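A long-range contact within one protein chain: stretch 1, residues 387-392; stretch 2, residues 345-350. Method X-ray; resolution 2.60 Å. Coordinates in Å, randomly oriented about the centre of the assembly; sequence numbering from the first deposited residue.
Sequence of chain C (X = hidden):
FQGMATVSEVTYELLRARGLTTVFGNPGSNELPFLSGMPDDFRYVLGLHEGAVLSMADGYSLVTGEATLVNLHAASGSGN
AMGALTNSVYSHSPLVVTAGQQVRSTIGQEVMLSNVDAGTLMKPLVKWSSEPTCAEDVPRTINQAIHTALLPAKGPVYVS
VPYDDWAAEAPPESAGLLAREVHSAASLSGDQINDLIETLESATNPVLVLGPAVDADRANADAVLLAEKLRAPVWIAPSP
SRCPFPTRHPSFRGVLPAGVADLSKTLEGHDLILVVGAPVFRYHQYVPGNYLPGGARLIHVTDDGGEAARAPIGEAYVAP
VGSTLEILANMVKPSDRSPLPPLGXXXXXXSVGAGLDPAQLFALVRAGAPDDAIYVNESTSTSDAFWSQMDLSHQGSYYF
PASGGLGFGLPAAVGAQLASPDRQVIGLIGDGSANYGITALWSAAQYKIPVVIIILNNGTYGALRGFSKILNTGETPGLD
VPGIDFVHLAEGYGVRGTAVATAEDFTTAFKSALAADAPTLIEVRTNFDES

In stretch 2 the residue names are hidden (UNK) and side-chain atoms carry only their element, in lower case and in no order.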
ATOM      1  N   TRP C 387      39.635  -7.876   6.537  1.00 74.64           N
ATOM      2  CA  TRP C 387      39.655  -9.233   5.936  1.00 75.01           C
ATOM      3  C   TRP C 387      41.095  -9.705   5.751  1.00 74.91           C
ATOM      4  O   TRP C 387      41.359 -10.924   5.783  1.00 74.91           O
ATOM      5  CB  TRP C 387      38.833  -9.237   4.648  1.00 74.51           C
ATOM      6  CG  TRP C 387      37.374  -9.102   4.950  1.00 72.45           C
ATOM      7  CD1 TRP C 387      36.555  -8.042   4.702  1.00 71.71           C
ATOM      8  CD2 TRP C 387      36.571 -10.076   5.627  1.00 71.88           C
ATOM      9  NE1 TRP C 387      35.287  -8.304   5.148  1.00 70.84           N
ATOM     10  CE2 TRP C 387      35.274  -9.538   5.725  1.00 70.86           C
ATOM     11  CE3 TRP C 387      36.812 -11.371   6.094  1.00 72.67           C
ATOM     12  CZ2 TRP C 387      34.234 -10.243   6.298  1.00 71.16           C
ATOM     13  CZ3 TRP C 387      35.776 -12.075   6.648  1.00 71.84           C
ATOM     14  CH2 TRP C 387      34.507 -11.513   6.748  1.00 71.87           C
ATOM     15  N   SER C 388      42.005  -8.766   5.594  1.00 74.41           N
ATOM     16  CA  SER C 388      43.435  -9.063   5.326  1.00 75.55           C
ATOM     17  C   SER C 388      44.135  -9.364   6.654  1.00 75.34           C
ATOM     18  O   SER C 388      45.280  -9.795   6.639  1.00 75.34           O
ATOM     19  CB  SER C 388      44.087  -7.924   4.572  1.00 76.04           C
ATOM     20  OG  SER C 388      44.327  -6.841   5.450  1.00 76.30           O
ATOM     21  N   GLN C 389      43.431  -9.212   7.775  1.00 75.55           N
ATOM     22  CA  GLN C 389      44.078  -9.113   9.103  1.00 74.26           C
ATOM     23  C   GLN C 389      43.336  -9.939  10.171  1.00 76.39           C
ATOM     24  O   GLN C 389      43.917 -10.097  11.214  1.00 77.16           O
ATOM     25  CB  GLN C 389      44.171  -7.621   9.410  1.00 73.31           C
ATOM     26  CG  GLN C 389      45.415  -7.231  10.189  1.00 73.52           C
ATOM     27  CD  GLN C 389      46.702  -7.394   9.412  1.00 72.86           C
ATOM     28  OE1 GLN C 389      47.672  -7.930   9.915  1.00 73.14           O
ATOM     29  NE2 GLN C 389      46.734  -6.906   8.190  1.00 72.16           N
ATOM     30  N   MET C 390      42.153 -10.528   9.933  1.00 79.46           N
ATOM     31  CA  MET C 390      41.424 -11.232  11.023  1.00 80.27           C
ATOM     32  C   MET C 390      41.469 -12.740  10.835  1.00 79.18           C
ATOM     33  O   MET C 390      41.507 -13.173   9.657  1.00 78.13           O
ATOM     34  CB  MET C 390      39.979 -10.753  11.082  1.00 85.59           C
ATOM     35  CG  MET C 390      39.898  -9.315  11.553  1.00 89.09           C
ATOM     36  SD  MET C 390      40.476  -9.165  13.235  1.00 94.91           S
ATOM     37  CE  MET C 390      38.914  -9.321  14.081  1.00 92.08           C
ATOM     38  N   ASP C 391      41.478 -13.481  11.963  1.00 78.52           N
ATOM     39  CA  ASP C 391      41.492 -14.979  12.003  1.00 78.48           C
ATOM     40  C   ASP C 391      40.192 -15.467  12.643  1.00 74.85           C
ATOM     41  O   ASP C 391      40.195 -15.803  13.824  1.00 73.57           O
ATOM     42  CB  ASP C 391      42.715 -15.561  12.729  1.00 81.27           C
ATOM     43  CG  ASP C 391      42.832 -17.086  12.754  1.00 85.90           C
ATOM     44  OD1 ASP C 391      41.951 -17.782  12.189  1.00 89.80           O
ATOM     45  OD2 ASP C 391      43.814 -17.577  13.359  1.00 94.99           O
ATOM     46  N   LEU C 392      39.148 -15.546  11.837  1.00 73.64           N
ATOM     47  CA  LEU C 392      37.787 -16.031  12.204  1.00 72.32           C
ATOM     48  C   LEU C 392      37.695 -17.508  11.852  1.00 72.27           C
ATOM     49  O   LEU C 392      38.000 -17.837  10.714  1.00 72.21           O
ATOM     50  CB  LEU C 392      36.776 -15.231  11.384  1.00 70.29           C
ATOM     51  CG  LEU C 392      36.423 -13.832  11.878  1.00 69.72           C
ATOM     52  CD1 LEU C 392      37.558 -13.189  12.603  1.00 70.02           C
ATOM     53  CD2 LEU C 392      35.993 -12.945  10.730  1.00 69.33           C
ATOM     54  N   UNK C 345      51.641 -15.721   5.421  1.00 88.49           N
ATOM     55  CA  UNK C 345      51.612 -15.096   6.765  1.00 91.17           C
ATOM     56  C   UNK C 345      50.865 -13.764   6.634  1.00 87.68           C
ATOM     57  O   UNK C 345      50.793 -13.242   5.502  1.00 85.36           O
ATOM     58  c   UNK C 345      53.028 -15.003   7.338  1.00 95.94           C
ATOM     59  c   UNK C 345      53.032 -15.410   8.802  1.00103.49           C
ATOM     60  o   UNK C 345      51.863 -15.584   9.358  1.00102.06           O
ATOM     61  o   UNK C 345      54.179 -15.535   9.379  1.00106.52           O
ATOM     62  N   UNK C 346      50.243 -13.280   7.709  1.00 85.17           N
ATOM     63  CA  UNK C 346      49.572 -11.962   7.699  1.00 86.03           C
ATOM     64  C   UNK C 346      50.603 -10.879   7.338  1.00 90.16           C
ATOM     65  O   UNK C 346      51.699 -10.850   7.974  1.00 87.14           O
ATOM     66  c   UNK C 346      46.570 -12.214   8.830  1.00 80.27           C
ATOM     67  c   UNK C 346      48.995 -11.647   9.080  1.00 85.09           C
ATOM     68  c   UNK C 346      45.441 -12.926   9.190  1.00 79.11           C
ATOM     69  c   UNK C 346      47.864 -13.384  10.476  1.00 82.09           C
ATOM     70  c   UNK C 346      47.785 -12.429   9.477  1.00 81.55           C
ATOM     71  c   UNK C 346      46.725 -14.106  10.828  1.00 82.62           C
ATOM     72  c   UNK C 346      45.513 -13.852  10.208  1.00 80.11           C
ATOM     73  N   UNK C 347      50.270 -10.037   6.358  1.00 96.09           N
ATOM     74  CA  UNK C 347      51.031  -8.815   5.984  1.00105.02           C
ATOM     75  C   UNK C 347      51.334  -7.983   7.246  1.00106.53           C
ATOM     76  O   UNK C 347      50.530  -7.971   8.207  1.00100.55           O
ATOM     77  c   UNK C 347      50.421  -6.050   3.239  1.00129.53           C
ATOM     78  o   UNK C 347      49.223  -6.365   2.885  1.00135.91           O
ATOM     79  c   UNK C 347      50.272  -7.989   4.944  1.00114.08           C
ATOM     80  o   UNK C 347      51.091  -5.121   2.715  1.00120.33           O
ATOM     81  c   UNK C 347      51.095  -6.849   4.342  1.00122.90           C
ATOM     82  N   UNK C 348      52.493  -7.322   7.228  1.00111.88           N
ATOM     83  CA  UNK C 348      53.044  -6.563   8.373  1.00114.91           C
ATOM     84  C   UNK C 348      52.252  -5.268   8.528  1.00109.15           C
ATOM     85  O   UNK C 348      51.819  -4.739   7.473  1.00107.15           O
ATOM     86  o   UNK C 348      54.474  -7.597  10.760  1.00127.59           O
ATOM     87  o   UNK C 348      56.671  -6.998  10.865  1.00150.58           O
ATOM     88  c   UNK C 348      55.480  -6.879  10.399  1.00145.81           C
ATOM     89  c   UNK C 348      54.523  -6.309   8.116  1.00126.03           C
ATOM     90  c   UNK C 348      55.254  -5.809   9.337  1.00138.50           C
ATOM     91  N   UNK C 349      52.045  -4.795   9.760  1.00106.24           N
ATOM     92  CA  UNK C 349      51.133  -3.658  10.047  1.00112.67           C
ATOM     93  C   UNK C 349      51.841  -2.539  10.835  1.00123.67           C
ATOM     94  O   UNK C 349      51.647  -2.472  12.040  1.00125.07           O
ATOM     95  c   UNK C 349      49.906  -4.154  10.763  1.00110.97           C
ATOM     96  N   UNK C 350      52.638  -1.710  10.153  1.00136.82           N
ATOM     97  CA  UNK C 350      53.246  -0.437  10.665  1.00144.83           C
ATOM     98  C   UNK C 350      52.161   0.652  10.595  1.00145.94           C
ATOM     99  O   UNK C 350      51.199   0.467   9.805  1.00149.83           O
ATOM    100  c   UNK C 350      54.525  -0.052   9.875  1.00151.28           C
ATOM    101  c   UNK C 350      54.257   0.255   8.400  1.00154.92           C
ATOM    102  c   UNK C 350      55.286   1.106  10.509  1.00152.26           C
TER

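Position 345 carries four side-chain atoms, two carbons in line with two oxygens on the second, and lies out of reach of stretch 1. A carboxylate one methylene from CA is that of aspartate, so this is Asp 345. It turns its acid group back on its own chain: the backbone N of 346 makes a weak hydrogen bond to OD1 of Asp 345, 3.3 Å long and bent to 129°.

At position 346 one carbon leads into a closed ring of six carbons, with no oxygen attached. The CA-to-CB bond points toward stretch 1, and a ring carbon approaches the backbone of Ser 388. A bare six-membered carbon ring on a methylene identifies Phe 346, with chi1 in the m well. Its CD1 lies 3.5 Å from Ser 388 O, while CE1 lies 3.8 Å from C of Gln 389 and 4.0 Å from O of Met 390. Farther along, CZ of Phe 346 packs 4.1 Å from CB of Asp 391. The two carbonyl oxygens and the Asp 391 methylene all sit at the ring edge, near its plane, where the slightly positive C-H rim suits the oxygens.

Position 347 has three carbons in a row, the last bearing two oxygens. The nearest approach of this side chain to stretch 1 is its CB to NE2 of Gln 389, 4.9 Å. The backbone O of 347 approaches OE1 of Gln 389 to 3.3 Å, but both are acceptors and no hydrogen bond joins them; that OE1 is satisfied elsewhere in the structure. The three-carbon acid is Glu 347, its side chain extended, t at both chi1 and chi2.

Position 348 repeats the pattern of three carbons ending in two oxygens. Its CA-to-CB bond points away, and it makes no contact with stretch 1; it is Glu 348.

Position 349 has a single side-chain carbon, CB, which points toward stretch 1 and lies 4.5 Å from OE1 of Gln 389; this is Ala 349.

Position 350 has one carbon carrying two more and stays clear of stretch 1; the beta-branched fork is that of Val 350.

The contact thus works by packing, without a hydrogen bond across the stretches. Phe 346 is its centre, its ring edge turned to Ser 388, Met 390 and Asp 391. Gln 389 supplies the second element: its CA-to-CB bond points away, yet the end of its side chain comes nearer, reaching the backbone of Glu 347. Together the two stretches bury 265 Å².

Stretch 2 345-350: DFEEAV
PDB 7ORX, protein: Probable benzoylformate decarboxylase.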